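Long-range contacts in endonuclease 2 (Arabidopsis thaliana, PDB 4CXP), which cleaves RNA and single-stranded DNA, and to a lower extent double-stranded DNA, into 5'-phosphorylated products with the help of divalent metal ions: residues I9-A13 / G250-A255; V85-I89 / F121-I125; Y92-L96 / A114-V118; D124-P128 / R246-G250. One frame throughout, in Å; residues are numbered along the deposited sequence. Where two conformers were deposited one is given.

All four contacts are buried; none is a surface contact. Interaction 4 lies nearest the centre of the chain and interaction 3 farthest from it. Interactions 1 and 4 both use helix 233-262 and share G250. Interactions 2 and 3 join the same two helices, 85-96 and 111-124, at different levels. Interactions 2 and 4 share D124 and I125, so both border the zinc cluster. The chemistry differs with place. Interaction 1 is close backbone packing through glycine, and interaction 2 is apolar beside metal. Interaction 3 adds an aromatic stack and a glycan sugar. Interaction 4 is the polar one, with an arginine, a histidine and a water. R253 of interaction 1 also reaches H126 of interaction 4.

Interaction 1 (I9-A13 / G250-A255); sequences ICKIA and GGVRLA
A13, G251 and L254 carry most of this contact between helices 3-15 and 233-262, the first and last helices of the S1/P1 nuclease fold. Both segments are regular alpha helix. Their short axes approach to 7.4 Å and cross at -50°, running broadly the same way. The nearest CA atoms are those of I9 and G251, 4.3 Å apart. G251 lies against the 9-13 backbone: its CA is 3.4 Å from I9 O and 3.8 Å from I12 CG2. An ideal CB on G251 would clash with I12 CG2, so the lack of a side chain permits this approach. A13 points at the other helix. A13 CB is 3.4 Å from G251 O and 4.2 Å from A255 CB. L254 (chi1 t, chi2 p) brings CD2 to 3.7 Å from A13 CB and 4.0 Å from C10 SG. C10 is disulfide-bonded to C41. I9, with its chi1 in m, places CG2 3.7 Å from G250 C. Small residues let the helices come this close. Apolar side-chain contact dominates. Two bent CA-H...O contacts accompany it, G251 CA to I9 O and A13 CA to G251 O (3.5 Å), without conventional hydrogen bonds or charges.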
loop_
_atom_site.group_PDB
_atom_site.type_symbol
_atom_site.label_atom_id
_atom_site.label_comp_id
_atom_site.label_asym_id
_atom_site.label_seq_id
_atom_site.Cartn_x
_atom_site.Cartn_y
_atom_site.Cartn_z
ATOM N N ILE A 9 7.070 -1.058 -3.566
ATOM C CA ILE A 9 6.649 -2.096 -2.646
ATOM C C ILE A 9 6.888 -3.478 -3.239
ATOM O O ILE A 9 7.415 -4.367 -2.577
ATOM C CB ILE A 9 5.176 -1.861 -2.245
ATOM C CG1 ILE A 9 5.112 -0.650 -1.300
ATOM C CG2 ILE A 9 4.551 -3.095 -1.612
ATOM C CD1 ILE A 9 3.720 -0.172 -0.999
ATOM N N CYS A 10 6.472 -3.665 -4.483
ATOM C CA CYS A 10 6.607 -4.967 -5.104
ATOM C C CYS A 10 8.058 -5.331 -5.420
ATOM O O CYS A 10 8.411 -6.504 -5.364
ATOM C CB CYS A 10 5.710 -5.067 -6.333
ATOM S SG CYS A 10 3.988 -5.331 -5.852
ATOM N N LYS A 11 8.906 -4.352 -5.742
ATOM C CA LYS A 11 10.334 -4.615 -5.962
ATOM C C LYS A 11 10.999 -5.067 -4.667
ATOM O O LYS A 11 11.751 -6.038 -4.644
ATOM C CB LYS A 11 11.035 -3.384 -6.529
ATOM C CG LYS A 11 10.752 -3.147 -8.001
ATOM C CD LYS A 11 11.262 -1.791 -8.455
ATOM C CE LYS A 11 11.119 -1.600 -9.951
ATOM N NZ LYS A 11 12.223 -2.268 -10.683
ATOM N N ILE A 12 10.696 -4.380 -3.571
ATOM C CA ILE A 12 11.222 -4.786 -2.269
ATOM C C ILE A 12 10.726 -6.204 -1.957
ATOM O O ILE A 12 11.492 -7.083 -1.557
ATOM C CB ILE A 12 10.817 -3.792 -1.164
ATOM C CG1 ILE A 12 11.538 -2.462 -1.372
ATOM C CG2 ILE A 12 11.123 -4.371 0.206
ATOM C CD1 ILE A 12 11.054 -1.363 -0.465
ATOM N N ALA A 13 9.430 -6.428 -2.130
ATOM C CA ALA A 13 8.871 -7.706 -1.761
ATOM C C ALA A 13 9.485 -8.848 -2.542
ATOM O O ALA A 13 9.831 -9.892 -1.977
ATOM C CB ALA A 13 7.372 -7.715 -1.953
ATOM N N GLY A 250 5.287 -1.971 3.652
ATOM C CA GLY A 250 4.500 -2.675 2.663
ATOM C C GLY A 250 5.295 -3.765 1.956
ATOM O O GLY A 250 4.796 -4.865 1.758
ATOM N N GLY A 251 6.514 -3.445 1.537
ATOM C CA GLY A 251 7.331 -4.421 0.858
ATOM C C GLY A 251 7.709 -5.598 1.740
ATOM O O GLY A 251 7.661 -6.755 1.328
ATOM N N VAL A 252 8.120 -5.289 2.971
ATOM C CA VAL A 252 8.499 -6.310 3.927
ATOM C C VAL A 252 7.306 -7.221 4.230
ATOM O O VAL A 252 7.450 -8.447 4.290
ATOM C CB VAL A 252 9.076 -5.647 5.194
ATOM C CG1 VAL A 252 9.133 -6.623 6.347
ATOM C CG2 VAL A 252 10.450 -5.065 4.925
ATOM N N ARG A 253 6.134 -6.631 4.437
ATOM C CA ARG A 253 4.962 -7.398 4.800
ATOM C C ARG A 253 4.396 -8.177 3.626
ATOM O O ARG A 253 3.900 -9.286 3.823
ATOM C CB ARG A 253 3.931 -6.480 5.446
ATOM C CG ARG A 253 4.383 -6.074 6.832
ATOM C CD ARG A 253 3.674 -4.859 7.336
ATOM N NE ARG A 253 3.905 -4.667 8.759
ATOM C CZ ARG A 253 3.495 -3.606 9.430
ATOM N NH1 ARG A 253 3.010 -2.562 8.785
ATOM N NH2 ARG A 253 3.605 -3.558 10.749
ATOM N N LEU A 254 4.461 -7.639 2.414
ATOM C CA LEU A 254 4.043 -8.411 1.266
ATOM C C LEU A 254 4.896 -9.667 1.144
ATOM O O LEU A 254 4.367 -10.775 0.980
ATOM C CB LEU A 254 4.088 -7.575 -0.003
ATOM C CG LEU A 254 3.719 -8.319 -1.289
ATOM C CD1 LEU A 254 2.372 -9.016 -1.208
ATOM C CD2 LEU A 254 3.761 -7.349 -2.458
ATOM N N ALA A 255 6.220 -9.528 1.252
ATOM C CA ALA A 255 7.076 -10.704 1.161
ATOM C C ALA A 255 6.803 -11.681 2.295
ATOM O O ALA A 255 6.747 -12.895 2.068
ATOM C CB ALA A 255 8.529 -10.318 1.156
#

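Interaction 2 (V85-I89 / F121-I125); sequences VAGAI and FMGDI. With ZN (zinc ion), chain E; ZN (zinc ion), chain G.
The zinc cluster of the S1/P1 nuclease fold borders this contact, in which the start of helix 85-96 packs on the C-terminal part of helix 111-124. D124 supplies a carboxylate that bridges two zinc ions. D45, H58 and H120 also bind the ion of chain E, and W1 and H6 that of chain G. Segment 85-89 is helical, as are residues 121-124. The nearest CA atoms are those of V85 and F121, 6.2 Å apart. V85 (chi1 p) puts CG2 3.7 Å from F121 CB and CG1 3.7 Å from I125 CG1. One turn on, I89 (chi1 m, chi2 t) sets CD1 3.6 Å from F121 O and 3.7 Å from I125 CG2, with its CG1 3.8 Å from F121 CB. A88 CB touches F121 CD2 at 3.7 Å, and A86 CB lies 4.1 Å from I125 CD1. The F121 ring also meets H58 edge-to-face. Thus the helix that presents D124 to the metals has an apolar side packed on helix 85-96. The D124 side chain itself takes little part in the packing. Its OD2 is 2.1 Å from ZN of chain E, and its OD1 is 2.1 Å from ZN of chain G.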
loop_
_atom_site.group_PDB
_atom_site.type_symbol
_atom_site.label_atom_id
_atom_site.label_comp_id
_atom_site.label_asym_id
_atom_site.label_seq_id
_atom_site.Cartn_x
_atom_site.Cartn_y
_atom_site.Cartn_z
ATOM N N VAL A 85 -10.210 -2.985 2.057
ATOM C CA VAL A 85 -8.898 -3.533 1.734
ATOM C C VAL A 85 -8.436 -4.610 2.720
ATOM O O VAL A 85 -7.753 -5.543 2.313
ATOM C CB VAL A 85 -7.866 -2.392 1.532
ATOM C CG1 VAL A 85 -7.543 -1.629 2.803
ATOM C CG2 VAL A 85 -6.618 -2.899 0.857
ATOM N N ALA A 86 -8.758 -4.478 4.009
ATOM C CA ALA A 86 -8.417 -5.543 4.959
ATOM C C ALA A 86 -9.130 -6.854 4.610
ATOM O O ALA A 86 -8.528 -7.923 4.600
ATOM C CB ALA A 86 -8.720 -5.134 6.401
ATOM N N GLY A 87 -10.433 -6.775 4.365
ATOM C CA GLY A 87 -11.200 -7.942 3.976
ATOM C C GLY A 87 -10.707 -8.562 2.680
ATOM O O GLY A 87 -10.683 -9.784 2.539
ATOM N N ALA A 88 -10.282 -7.729 1.739
ATOM C CA ALA A 88 -9.730 -8.223 0.483
ATOM C C ALA A 88 -8.424 -8.973 0.726
ATOM O O ALA A 88 -8.184 -10.021 0.134
ATOM C CB ALA A 88 -9.521 -7.089 -0.490
ATOM N N ILE A 89 -7.570 -8.441 1.598
ATOM C CA ILE A 89 -6.325 -9.142 1.892
ATOM C C ILE A 89 -6.620 -10.516 2.505
ATOM O O ILE A 89 -6.022 -11.498 2.107
ATOM C CB ILE A 89 -5.402 -8.282 2.758
ATOM C CG1 ILE A 89 -4.844 -7.124 1.915
ATOM C CG2 ILE A 89 -4.270 -9.099 3.362
ATOM C CD1 ILE A 89 -4.186 -6.024 2.723
ATOM N N PHE A 121 -3.128 -4.729 -2.896
ATOM C CA PHE A 121 -3.836 -4.362 -1.672
ATOM C C PHE A 121 -2.916 -4.301 -0.457
ATOM O O PHE A 121 -3.118 -3.449 0.409
ATOM C CB PHE A 121 -5.021 -5.304 -1.440
ATOM C CG PHE A 121 -6.117 -5.181 -2.476
ATOM C CD1 PHE A 121 -6.444 -3.973 -3.049
ATOM C CD2 PHE A 121 -6.840 -6.298 -2.851
ATOM C CE1 PHE A 121 -7.450 -3.885 -3.995
ATOM C CE2 PHE A 121 -7.850 -6.215 -3.796
ATOM C CZ PHE A 121 -8.147 -5.002 -4.369
ATOM N N MET A 122 -1.899 -5.157 -0.383
ATOM C CA MET A 122 -0.911 -5.008 0.674
ATOM C C MET A 122 -0.238 -3.638 0.569
ATOM O O MET A 122 0.097 -3.014 1.578
ATOM C CB MET A 122 0.128 -6.110 0.619
ATOM C CG MET A 122 1.072 -6.083 1.817
ATOM S SD MET A 122 0.252 -6.391 3.392
ATOM C CE MET A 122 0.059 -8.170 3.282
ATOM N N GLY A 123 -0.030 -3.141 -0.648
ATOM C CA GLY A 123 0.429 -1.789 -0.805
ATOM C C GLY A 123 -0.576 -0.748 -0.363
ATOM O O GLY A 123 -0.260 0.138 0.432
ATOM N N ASP A 124 -1.806 -0.832 -0.862
ATOM C CA ASP A 124 -2.795 0.183 -0.561
ATOM C C ASP A 124 -3.077 0.289 0.934
ATOM O O ASP A 124 -3.288 1.391 1.429
ATOM C CB ASP A 124 -4.087 -0.038 -1.357
ATOM C CG ASP A 124 -4.085 0.618 -2.723
ATOM O OD1 ASP A 124 -3.078 1.268 -3.049
ATOM O OD2 ASP A 124 -5.096 0.457 -3.427
ATOM N N ILE A 125 -3.096 -0.826 1.675
ATOM C CA ILE A 125 -3.395 -0.755 3.100
ATOM C C ILE A 125 -2.303 -0.033 3.868
ATOM O O ILE A 125 -2.511 0.311 5.029
ATOM C CB ILE A 125 -3.711 -2.140 3.690
ATOM C CG1 ILE A 125 -4.527 -2.017 4.974
ATOM C CG2 ILE A 125 -2.440 -2.965 3.881
ATOM C CD1 ILE A 125 -5.115 -3.340 5.419
HETATM ZN ZN ZN E . -5.503 0.798 -5.515
HETATM ZN ZN ZN G . -2.389 2.298 -4.713
#

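Interaction 3 (Y92-L96 / A114-V118); sequences YTTQL and ALLFV. With NAG (2-acetamido-2-deoxy-beta-D-glucopyranose), chain B.
Y92 and F117 form an offset stack between segments 92-96 of helix 85-96 and 114-118 of helix 111-124. This is a roughly antiparallel packing of two successive helices of the S1/P1 nuclease fold, with an aromatic pair beside an N-glycan. The short axes approach to 9.0 Å and cross at -145°. The nearest CA atoms belong to Y92 and A114, 5.1 Å apart. Y92 has chi1 -66° and chi2 -67°; F117 has chi1 -82° and chi2 -53°. Their ring centroids lie 4.6 Å apart with planes at 26°. F117 CB makes a CH-pi contact 3.8 Å from the centroid of the Y92 ring. A114 CB is 3.9 Å from Y92 CD1 and from L96 CG. L96 (chi1 m, chi2 t) puts CD1 3.8 Å from V118 CG1. T93 is in p: CG2 is 3.4 Å from V118 CG2, while OG1 is hydrogen-bonded to I89 O. Y92 OH and NAG O6 share a hydrogen bond of 2.8 Å. Q95 (chi1 m, chi2 t) donates from NE2 to NAG O5 at 3.0 Å and also to N91 OD1. R83 bonds the same sugar. Helix 233-262 covers T93, L96 and L115, and L28 of helix 19-28 touches L96 and L115.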
loop_
_atom_site.group_PDB
_atom_site.type_symbol
_atom_site.label_atom_id
_atom_site.label_comp_id
_atom_site.label_asym_id
_atom_site.label_seq_id
_atom_site.Cartn_x
_atom_site.Cartn_y
_atom_site.Cartn_z
ATOM N N TYR A 92 -7.936 -12.858 -0.532
ATOM C CA TYR A 92 -6.994 -13.302 -1.542
ATOM C C TYR A 92 -5.844 -14.094 -0.946
ATOM O O TYR A 92 -5.334 -15.015 -1.599
ATOM C CB TYR A 92 -6.568 -12.121 -2.430
ATOM C CG TYR A 92 -7.722 -11.595 -3.254
ATOM C CD1 TYR A 92 -8.270 -12.375 -4.251
ATOM C CD2 TYR A 92 -8.304 -10.363 -3.009
ATOM C CE1 TYR A 92 -9.361 -11.940 -4.976
ATOM C CE2 TYR A 92 -9.395 -9.923 -3.728
ATOM C CZ TYR A 92 -9.919 -10.712 -4.716
ATOM O OH TYR A 92 -11.012 -10.259 -5.401
ATOM N N THR A 93 -5.444 -13.810 0.301
ATOM C CA THR A 93 -4.459 -14.640 0.954
ATOM C C THR A 93 -5.000 -16.080 1.157
ATOM O O THR A 93 -4.312 -17.066 0.929
ATOM C CB THR A 93 -3.918 -13.991 2.256
ATOM O OG1 THR A 93 -4.936 -13.717 3.168
ATOM C CG2 THR A 93 -3.170 -12.733 2.000
ATOM N N THR A 94 -6.256 -16.170 1.571
ATOM C CA THR A 94 -6.885 -17.473 1.750
ATOM C C THR A 94 -6.903 -18.234 0.432
ATOM O O THR A 94 -6.584 -19.407 0.399
ATOM C CB THR A 94 -8.288 -17.336 2.339
ATOM O OG1 THR A 94 -8.152 -16.850 3.674
ATOM C CG2 THR A 94 -9.013 -18.665 2.367
ATOM N N GLN A 95 -7.259 -17.569 -0.660
ATOM C CA GLN A 95 -7.264 -18.227 -1.959
ATOM C C GLN A 95 -5.885 -18.786 -2.312
ATOM O O GLN A 95 -5.772 -19.910 -2.804
ATOM C CB GLN A 95 -7.732 -17.268 -3.043
ATOM C CG GLN A 95 -9.180 -16.860 -2.907
ATOM C CD GLN A 95 -9.571 -15.799 -3.895
ATOM O OE1 GLN A 95 -8.989 -15.691 -4.970
ATOM N NE2 GLN A 95 -10.555 -14.987 -3.524
ATOM N N LEU A 96 -4.830 -18.006 -2.068
ATOM C CA LEU A 96 -3.498 -18.449 -2.457
ATOM C C LEU A 96 -2.989 -19.629 -1.636
ATOM O O LEU A 96 -2.122 -20.350 -2.089
ATOM C CB LEU A 96 -2.523 -17.280 -2.380
ATOM C CG LEU A 96 -2.711 -16.246 -3.482
ATOM C CD1 LEU A 96 -1.969 -14.977 -3.132
ATOM C CD2 LEU A 96 -2.271 -16.751 -4.851
ATOM N N ALA A 114 -5.489 -13.508 -7.792
ATOM C CA ALA A 114 -5.336 -13.414 -6.344
ATOM C C ALA A 114 -3.961 -12.846 -5.980
ATOM O O ALA A 114 -3.859 -12.018 -5.075
ATOM C CB ALA A 114 -5.539 -14.760 -5.674
ATOM N N LEU A 115 -2.913 -13.284 -6.676
ATOM C CA LEU A 115 -1.568 -12.760 -6.433
ATOM C C LEU A 115 -1.512 -11.262 -6.711
ATOM O O LEU A 115 -0.936 -10.497 -5.931
ATOM C CB LEU A 115 -0.551 -13.517 -7.300
ATOM C CG LEU A 115 0.872 -12.973 -7.220
ATOM C CD1 LEU A 115 1.456 -13.045 -5.800
ATOM C CD2 LEU A 115 1.750 -13.705 -8.224
ATOM N N LEU A 116 -2.079 -10.840 -7.833
ATOM C CA LEU A 116 -2.022 -9.440 -8.212
ATOM C C LEU A 116 -2.850 -8.568 -7.281
ATOM O O LEU A 116 -2.457 -7.440 -6.967
ATOM C CB LEU A 116 -2.440 -9.266 -9.676
ATOM C CG LEU A 116 -1.573 -10.011 -10.698
ATOM C CD1 LEU A 116 -2.059 -9.703 -12.094
ATOM C CD2 LEU A 116 -0.087 -9.671 -10.557
ATOM N N PHE A 117 -3.985 -9.079 -6.834
ATOM C CA PHE A 117 -4.795 -8.364 -5.863
ATOM C C PHE A 117 -4.079 -8.267 -4.512
ATOM O O PHE A 117 -4.008 -7.196 -3.936
ATOM C CB PHE A 117 -6.157 -9.047 -5.669
ATOM C CG PHE A 117 -7.202 -8.716 -6.707
ATOM C CD1 PHE A 117 -7.524 -7.401 -7.014
ATOM C CD2 PHE A 117 -7.925 -9.736 -7.328
ATOM C CE1 PHE A 117 -8.537 -7.104 -7.904
ATOM C CE2 PHE A 117 -8.937 -9.442 -8.222
ATOM C CZ PHE A 117 -9.247 -8.133 -8.512
ATOM N N VAL A 118 -3.546 -9.369 -3.992
ATOM C CA VAL A 118 -2.951 -9.263 -2.693
ATOM C C VAL A 118 -1.707 -8.347 -2.738
ATOM O O VAL A 118 -1.459 -7.609 -1.783
ATOM C CB VAL A 118 -2.735 -10.658 -2.094
ATOM C CG1 VAL A 118 -1.453 -11.276 -2.598
ATOM C CG2 VAL A 118 -2.773 -10.581 -0.591
HETATM C C1 NAG B . -12.833 -12.417 -2.989
HETATM C C2 NAG B . -13.736 -11.150 -3.081
HETATM C C3 NAG B . -14.931 -11.457 -3.973
HETATM C C4 NAG B . -14.440 -11.988 -5.320
HETATM C C5 NAG B . -13.392 -13.088 -5.145
HETATM C C6 NAG B . -12.697 -13.437 -6.447
HETATM C C7 NAG B . -13.503 -9.796 -1.036
HETATM C C8 NAG B . -14.098 -9.379 0.266
HETATM N N2 NAG B . -14.204 -10.650 -1.790
HETATM O O3 NAG B . -15.750 -10.288 -4.106
HETATM O O4 NAG B . -15.468 -12.594 -6.081
HETATM O O5 NAG B . -12.360 -12.735 -4.244
HETATM O O6 NAG B . -12.131 -12.263 -6.998
HETATM O O7 NAG B . -12.394 -9.376 -1.393
#

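Interaction 4 (D124-P128 / R246-G250); sequences DIHQP and RLAQG. With ZN (zinc ion), chain E; ZN (zinc ion), chain G.
A glycine CA sits squarely over a histidine ring here: G250 CA is 3.7 Å from the centroid of the H126 ring and 12° off its normal, a CH-pi contact. Segment 246-250 is helical. Residues 124-127 form a type I beta turn, with Q127 N hydrogen-bonded to D124 O at 3.0 Å. The nearest CA atoms are those of H126 and R246, 5.6 Å apart. H126 has chi1 -77° and chi2 85°. Its CD2 is 3.6 Å from Q249 CB and 3.7 Å from R246 CZ, over a face of the guanidinium. R246 folds back with chi1, chi2 and chi3 all in m. R246 NE donates to H126 O at 2.8 Å, and R246 NH1 to Q249 OE1 at 2.9 Å. A water accepts from R246 NH2 (3.0 Å) and donates to I125 O (2.7 Å) and weakly to Q127 O (3.0 Å). The turn begins at D124, which bridges two zinc ions, so the contact ties the loop behind the metal site to helix 233-262. The buried charge of R246 is met by a salt bridge to E212, by H126 O, Y209 O and Q249 OE1, and by water. H126 is hydrogen-bonded through ND1 to M122 O and through NE2 to R253 NH1, consistent with a proton on ND1.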
loop_
_atom_site.group_PDB
_atom_site.type_symbol
_atom_site.label_atom_id
_atom_site.label_comp_id
_atom_site.label_asym_id
_atom_site.label_seq_id
_atom_site.Cartn_x
_atom_site.Cartn_y
_atom_site.Cartn_z
ATOM N N ASP A 124 -1.806 -0.832 -0.862
ATOM C CA ASP A 124 -2.795 0.183 -0.561
ATOM C C ASP A 124 -3.077 0.289 0.934
ATOM O O ASP A 124 -3.288 1.391 1.429
ATOM C CB ASP A 124 -4.087 -0.038 -1.357
ATOM C CG ASP A 124 -4.085 0.618 -2.723
ATOM O OD1 ASP A 124 -3.078 1.268 -3.049
ATOM O OD2 ASP A 124 -5.096 0.457 -3.427
ATOM N N ILE A 125 -3.096 -0.826 1.675
ATOM C CA ILE A 125 -3.395 -0.755 3.100
ATOM C C ILE A 125 -2.303 -0.033 3.868
ATOM O O ILE A 125 -2.511 0.311 5.029
ATOM C CB ILE A 125 -3.711 -2.140 3.690
ATOM C CG1 ILE A 125 -4.527 -2.017 4.974
ATOM C CG2 ILE A 125 -2.440 -2.965 3.881
ATOM C CD1 ILE A 125 -5.115 -3.340 5.419
ATOM N N HIS A 126 -1.150 0.210 3.242
ATOM C CA HIS A 126 -0.074 0.991 3.839
ATOM C C HIS A 126 -0.088 2.470 3.489
ATOM O O HIS A 126 0.675 3.231 4.075
ATOM C CB HIS A 126 1.295 0.366 3.510
ATOM C CG HIS A 126 1.594 -0.834 4.344
ATOM N ND1 HIS A 126 1.173 -2.104 4.045
ATOM C CD2 HIS A 126 2.221 -0.925 5.538
ATOM C CE1 HIS A 126 1.529 -2.920 5.029
ATOM N NE2 HIS A 126 2.172 -2.235 5.950
ATOM N N GLN A 127 -0.925 2.889 2.552
ATOM C CA GLN A 127 -1.036 4.312 2.235
ATOM C C GLN A 127 -1.942 4.910 3.321
ATOM O O GLN A 127 -3.091 4.501 3.445
ATOM C CB GLN A 127 -1.630 4.468 0.823
ATOM C CG GLN A 127 -1.251 5.726 0.050
ATOM C CD GLN A 127 -1.939 6.994 0.522
ATOM O OE1 GLN A 127 -1.821 7.375 1.688
ATOM N NE2 GLN A 127 -2.635 7.669 -0.378
ATOM N N PRO A 128 -1.435 5.833 4.169
ATOM C CA PRO A 128 -2.274 6.318 5.271
ATOM C C PRO A 128 -3.665 6.772 4.858
ATOM O O PRO A 128 -4.647 6.501 5.564
ATOM C CB PRO A 128 -1.434 7.450 5.860
ATOM C CG PRO A 128 -0.017 7.002 5.588
ATOM C CD PRO A 128 -0.087 6.406 4.208
ATOM N N ARG A 246 6.257 3.589 5.299
ATOM C CA ARG A 246 5.118 2.827 4.823
ATOM C C ARG A 246 5.418 2.006 3.592
ATOM O O ARG A 246 4.915 0.892 3.454
ATOM C CB ARG A 246 3.923 3.751 4.572
ATOM C CG ARG A 246 3.391 4.484 5.797
ATOM C CD ARG A 246 3.006 3.576 6.955
ATOM N NE ARG A 246 1.745 2.897 6.690
ATOM C CZ ARG A 246 1.204 1.998 7.511
ATOM N NH1 ARG A 246 1.923 1.470 8.490
ATOM N NH2 ARG A 246 -0.058 1.653 7.337
ATOM N N LEU A 247 6.262 2.520 2.692
ATOM C CA LEU A 247 6.693 1.750 1.541
ATOM C C LEU A 247 7.533 0.544 1.965
ATOM O O LEU A 247 7.357 -0.564 1.464
ATOM C CB LEU A 247 7.461 2.627 0.559
ATOM C CG LEU A 247 6.682 3.764 -0.096
ATOM C CD1 LEU A 247 7.624 4.653 -0.900
ATOM C CD2 LEU A 247 5.540 3.271 -0.963
ATOM N N ALA A 248 8.457 0.765 2.893
ATOM C CA ALA A 248 9.299 -0.317 3.394
ATOM C C ALA A 248 8.450 -1.363 4.122
ATOM O O ALA A 248 8.625 -2.556 3.913
ATOM C CB ALA A 248 10.368 0.238 4.289
ATOM N N GLN A 249 7.537 -0.917 4.983
ATOM C CA GLN A 249 6.641 -1.830 5.668
ATOM C C GLN A 249 5.833 -2.639 4.658
ATOM O O GLN A 249 5.678 -3.854 4.805
ATOM C CB GLN A 249 5.700 -1.068 6.591
ATOM C CG GLN A 249 6.324 -0.644 7.895
ATOM C CD GLN A 249 5.400 0.209 8.739
ATOM O OE1 GLN A 249 4.774 1.135 8.238
ATOM N NE2 GLN A 249 5.313 -0.087 10.017
ATOM N N GLY A 250 5.287 -1.971 3.652
ATOM C CA GLY A 250 4.500 -2.675 2.663
ATOM C C GLY A 250 5.295 -3.765 1.956
ATOM O O GLY A 250 4.796 -4.865 1.758
HETATM ZN ZN ZN E . -5.503 0.798 -5.515
HETATM ZN ZN ZN G . -2.389 2.298 -4.713
HETATM O O HOH W 1 -2.332 2.861 5.811
#